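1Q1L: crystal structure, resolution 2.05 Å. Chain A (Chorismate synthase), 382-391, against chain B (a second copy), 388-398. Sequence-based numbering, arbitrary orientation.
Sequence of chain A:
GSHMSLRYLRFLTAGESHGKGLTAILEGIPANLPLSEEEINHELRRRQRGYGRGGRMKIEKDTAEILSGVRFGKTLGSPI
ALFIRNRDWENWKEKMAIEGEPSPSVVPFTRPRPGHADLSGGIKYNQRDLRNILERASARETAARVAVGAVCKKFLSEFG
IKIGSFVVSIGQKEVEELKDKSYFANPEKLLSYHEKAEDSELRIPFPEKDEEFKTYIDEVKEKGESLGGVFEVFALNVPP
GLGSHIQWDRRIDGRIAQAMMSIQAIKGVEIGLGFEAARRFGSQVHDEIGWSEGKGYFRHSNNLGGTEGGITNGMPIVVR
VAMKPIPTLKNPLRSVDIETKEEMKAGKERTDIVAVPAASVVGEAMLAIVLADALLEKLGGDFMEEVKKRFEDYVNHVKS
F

Chain A 382-391: DFMEEVKKRF
Chain B (388-398) KKRFEDYVNHV

Two copies of one helix meet in a roughly antiparallel crossing. In chain A, D382(A) and F383(A) lead into a helix running from 384 onward, with F383(A) at the N-cap position (phi/psi -139/150°); chain B is helical throughout 388-398. The N-to-C directions differ by 146° and the axes approach to 11.4 Å, a wide separation bridged by long side chains such as those of R390 and K389 in both copies. In register, the CA atoms of R390(A) and R390(B) lie 7.2 Å apart, and those of E386(A) and Y394(B) 8.1 Å.

Along chain B, K389(B) comes first. Its CB points sideways, but the chain (t, t, t, m) brings NZ to 2.9 Å from D393(B) OD2 in a salt bridge, and to 3.4 Å from K389(A) NZ. The two ammonium groups, though like-charged, both face the D393(B) carboxylate, whose negative charge offsets part of their repulsion.

R390(B) and R390(A) share the rotamer m, t, t and pack CD to CD at 3.6 Å, each CD over one face of the other guanidinium. Two waters tie this pair together: water 1 donates to R390(A) O (2.7 Å) and accepts from R390(B) NH2 (3.1 Å), while water 2 donates to R390(B) O (2.6 Å) and accepts from R390(A) NH2 (3.0 Å).

D393(B), chi1 m, receives a hydrogen bond at OD2 from K389(A) NZ (2.7 Å); K389(A), in t, p, t, m, thereby completes an intermolecular salt bridge.

Y394(B), chi1 t, sets its CD1 3.4 Å from OE2 of E386(A), whose side chain is t, t. E386(A) OE2 also lies 3.3 Å from R390(A) NH2, well out of the guanidinium plane, so the pairing is of charges only, while E386(A) OE1 accepts from D382(A) N at 2.8 Å.

Finally, H397(B) (chi1 t, chi2 74°) meets F383(A) (chi1 p, chi2 -75°) obliquely: ring centroids are 5.0 Å apart, planes at 36°, and F383(A) CZ sits over the imidazole face, 3.9 Å from H397(B) NE2.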

# COMPACT_ATOMS: atom_id res chain seq x y z
N ASP A 382 18.44 -0.08 -8.21
CA ASP A 382 18.17 1.33 -8.43
C ASP A 382 18.76 1.85 -9.76
O ASP A 382 18.43 2.95 -10.20
CB ASP A 382 18.70 2.15 -7.25
CG ASP A 382 17.93 1.87 -5.96
OD1 ASP A 382 16.69 2.03 -5.95
OD2 ASP A 382 18.56 1.50 -4.95
N PHE A 383 19.63 1.06 -10.37
CA PHE A 383 20.21 1.42 -11.67
C PHE A 383 20.28 0.19 -12.55
O PHE A 383 20.42 -0.93 -12.05
CB PHE A 383 21.60 2.07 -11.52
CG PHE A 383 22.53 1.35 -10.59
CD1 PHE A 383 22.37 1.44 -9.21
CD2 PHE A 383 23.60 0.61 -11.09
CE1 PHE A 383 23.26 0.81 -8.34
CE2 PHE A 383 24.50 -0.02 -10.23
CZ PHE A 383 24.33 0.08 -8.85
N MSE A 384 20.17 0.39 -13.86
CA MSE A 384 20.15 -0.70 -14.83
C MSE A 384 21.27 -1.72 -14.76
O MSE A 384 21.04 -2.92 -14.91
CB MSE A 384 20.05 -0.12 -16.24
CG MSE A 384 18.72 0.57 -16.52
SE MSE A 384 17.17 -0.54 -16.11
CE MSE A 384 17.58 -2.05 -17.26
N GLU A 385 22.49 -1.24 -14.53
CA GLU A 385 23.65 -2.13 -14.44
C GLU A 385 23.43 -3.15 -13.32
O GLU A 385 23.74 -4.33 -13.46
CB GLU A 385 24.91 -1.31 -14.15
CG GLU A 385 25.30 -0.28 -15.24
CD GLU A 385 24.28 0.84 -15.47
OE1 GLU A 385 23.87 1.53 -14.50
OE2 GLU A 385 23.89 1.05 -16.65
N GLU A 386 22.89 -2.67 -12.20
CA GLU A 386 22.63 -3.49 -11.02
C GLU A 386 21.53 -4.54 -11.26
O GLU A 386 21.68 -5.72 -10.93
CB GLU A 386 22.24 -2.56 -9.87
CG GLU A 386 21.97 -3.21 -8.54
CD GLU A 386 21.80 -2.17 -7.44
OE1 GLU A 386 20.84 -1.37 -7.49
OE2 GLU A 386 22.65 -2.15 -6.52
N VAL A 387 20.42 -4.09 -11.85
CA VAL A 387 19.30 -4.97 -12.13
C VAL A 387 19.66 -6.03 -13.18
O VAL A 387 19.31 -7.20 -13.04
CB VAL A 387 18.08 -4.16 -12.63
CG1 VAL A 387 16.89 -5.07 -12.85
CG2 VAL A 387 17.74 -3.08 -11.61
N LYS A 388 20.37 -5.62 -14.23
CA LYS A 388 20.77 -6.54 -15.28
C LYS A 388 21.68 -7.65 -14.76
O LYS A 388 21.59 -8.79 -15.20
CB LYS A 388 21.49 -5.80 -16.41
CG LYS A 388 20.59 -4.93 -17.26
CD LYS A 388 21.42 -4.21 -18.31
CE LYS A 388 20.59 -3.24 -19.12
NZ LYS A 388 21.44 -2.52 -20.10
N LYS A 389 22.57 -7.30 -13.84
CA LYS A 389 23.48 -8.28 -13.27
C LYS A 389 22.70 -9.31 -12.46
O LYS A 389 23.00 -10.50 -12.51
CB LYS A 389 24.51 -7.58 -12.38
CG LYS A 389 25.37 -8.52 -11.55
CD LYS A 389 26.26 -9.38 -12.42
CE LYS A 389 26.99 -10.43 -11.60
NZ LYS A 389 27.71 -9.83 -10.43
N ARG A 390 21.70 -8.86 -11.72
CA ARG A 390 20.90 -9.77 -10.90
C ARG A 390 20.01 -10.65 -11.77
O ARG A 390 19.71 -11.79 -11.41
CB ARG A 390 20.04 -8.97 -9.92
CG ARG A 390 20.86 -8.13 -8.96
CD ARG A 390 19.98 -7.27 -8.10
NE ARG A 390 20.74 -6.42 -7.20
CZ ARG A 390 20.20 -5.57 -6.34
NH1 ARG A 390 18.88 -5.45 -6.26
NH2 ARG A 390 20.97 -4.82 -5.55
N PHE A 391 19.60 -10.13 -12.92
CA PHE A 391 18.77 -10.88 -13.85
C PHE A 391 19.61 -12.03 -14.39
O PHE A 391 19.19 -13.20 -14.37
CB PHE A 391 18.33 -9.96 -15.00
CG PHE A 391 17.43 -10.63 -16.02
CD1 PHE A 391 16.06 -10.72 -15.80
CD2 PHE A 391 17.96 -11.16 -17.19
CE1 PHE A 391 15.22 -11.33 -16.74
CE2 PHE A 391 17.13 -11.77 -18.14
CZ PHE A 391 15.76 -11.85 -17.91
N LYS B 388 22.37 -12.55 -0.32
CA LYS B 388 23.75 -12.35 0.12
C LYS B 388 24.71 -12.00 -1.01
O LYS B 388 25.62 -11.19 -0.82
CB LYS B 388 24.25 -13.58 0.86
CG LYS B 388 23.67 -13.72 2.26
CD LYS B 388 24.28 -14.88 3.00
CE LYS B 388 23.73 -14.97 4.41
NZ LYS B 388 24.34 -16.10 5.16
N LYS B 389 24.52 -12.59 -2.18
CA LYS B 389 25.41 -12.28 -3.29
C LYS B 389 25.16 -10.86 -3.79
O LYS B 389 26.09 -10.16 -4.21
CB LYS B 389 25.24 -13.26 -4.44
CG LYS B 389 26.31 -13.09 -5.51
CD LYS B 389 26.08 -13.96 -6.72
CE LYS B 389 27.20 -13.75 -7.73
NZ LYS B 389 27.32 -12.32 -8.15
N ARG B 390 23.90 -10.44 -3.77
CA ARG B 390 23.55 -9.10 -4.21
C ARG B 390 24.15 -8.09 -3.23
O ARG B 390 24.64 -7.04 -3.63
CB ARG B 390 22.03 -8.94 -4.29
CG ARG B 390 21.40 -9.80 -5.38
CD ARG B 390 19.89 -9.62 -5.44
NE ARG B 390 19.28 -10.47 -6.46
CZ ARG B 390 17.98 -10.58 -6.66
NH1 ARG B 390 17.13 -9.87 -5.92
NH2 ARG B 390 17.51 -11.39 -7.61
N PHE B 391 24.12 -8.43 -1.95
CA PHE B 391 24.68 -7.56 -0.94
C PHE B 391 26.18 -7.41 -1.18
O PHE B 391 26.72 -6.30 -1.17
CB PHE B 391 24.45 -8.14 0.46
CG PHE B 391 25.03 -7.32 1.56
CD1 PHE B 391 24.37 -6.21 2.05
CD2 PHE B 391 26.26 -7.66 2.12
CE1 PHE B 391 24.91 -5.43 3.07
CE2 PHE B 391 26.82 -6.89 3.14
CZ PHE B 391 26.14 -5.78 3.62
N GLU B 392 26.85 -8.54 -1.41
CA GLU B 392 28.29 -8.55 -1.66
C GLU B 392 28.61 -7.71 -2.88
O GLU B 392 29.52 -6.88 -2.86
CB GLU B 392 28.76 -9.99 -1.88
CG GLU B 392 28.79 -10.82 -0.62
CD GLU B 392 28.88 -12.31 -0.91
OE1 GLU B 392 29.52 -12.67 -1.92
OE2 GLU B 392 28.32 -13.11 -0.13
N ASP B 393 27.85 -7.94 -3.95
CA ASP B 393 28.04 -7.19 -5.18
C ASP B 393 27.84 -5.70 -4.92
O ASP B 393 28.64 -4.87 -5.35
CB ASP B 393 27.07 -7.68 -6.26
CG ASP B 393 27.50 -9.00 -6.88
OD1 ASP B 393 28.46 -9.62 -6.37
OD2 ASP B 393 26.88 -9.42 -7.89
N TYR B 394 26.77 -5.35 -4.21
CA TYR B 394 26.50 -3.95 -3.92
C TYR B 394 27.63 -3.30 -3.12
O TYR B 394 28.09 -2.21 -3.45
CB TYR B 394 25.19 -3.78 -3.16
CG TYR B 394 24.87 -2.33 -2.85
CD1 TYR B 394 24.70 -1.40 -3.87
CD2 TYR B 394 24.78 -1.89 -1.53
CE1 TYR B 394 24.45 -0.06 -3.59
CE2 TYR B 394 24.53 -0.54 -1.24
CZ TYR B 394 24.37 0.36 -2.27
OH TYR B 394 24.12 1.68 -1.99
N VAL B 395 28.06 -3.96 -2.05
CA VAL B 395 29.13 -3.43 -1.21
C VAL B 395 30.40 -3.24 -2.06
O VAL B 395 31.16 -2.29 -1.86
CB VAL B 395 29.44 -4.38 -0.04
CG1 VAL B 395 30.62 -3.85 0.77
CG2 VAL B 395 28.21 -4.51 0.85
N ASN B 396 30.60 -4.16 -3.00
CA ASN B 396 31.74 -4.11 -3.92
C ASN B 396 31.63 -2.83 -4.75
O ASN B 396 32.62 -2.17 -5.04
CB ASN B 396 31.70 -5.34 -4.84
CG ASN B 396 32.80 -5.33 -5.88
OD1 ASN B 396 32.94 -4.38 -6.66
ND2 ASN B 396 33.59 -6.40 -5.91
N HIS B 397 30.40 -2.50 -5.13
CA HIS B 397 30.11 -1.30 -5.91
C HIS B 397 30.36 -0.06 -5.04
O HIS B 397 30.88 0.95 -5.51
CB HIS B 397 28.64 -1.32 -6.36
CG HIS B 397 28.12 0.00 -6.83
ND1 HIS B 397 28.48 0.56 -8.03
CD2 HIS B 397 27.30 0.89 -6.22
CE1 HIS B 397 27.90 1.74 -8.16
NE2 HIS B 397 27.18 1.97 -7.07
N VAL B 398 29.99 -0.16 -3.77
CA VAL B 398 30.17 0.94 -2.83
C VAL B 398 31.64 1.29 -2.63
O VAL B 398 32.04 2.44 -2.80
CB VAL B 398 29.55 0.61 -1.46
CG1 VAL B 398 29.96 1.65 -0.42
CG2 VAL B 398 28.04 0.57 -1.59
O HOH W 1 20.14 -12.47 -8.81
O HOH W 2 23.77 -5.97 -5.83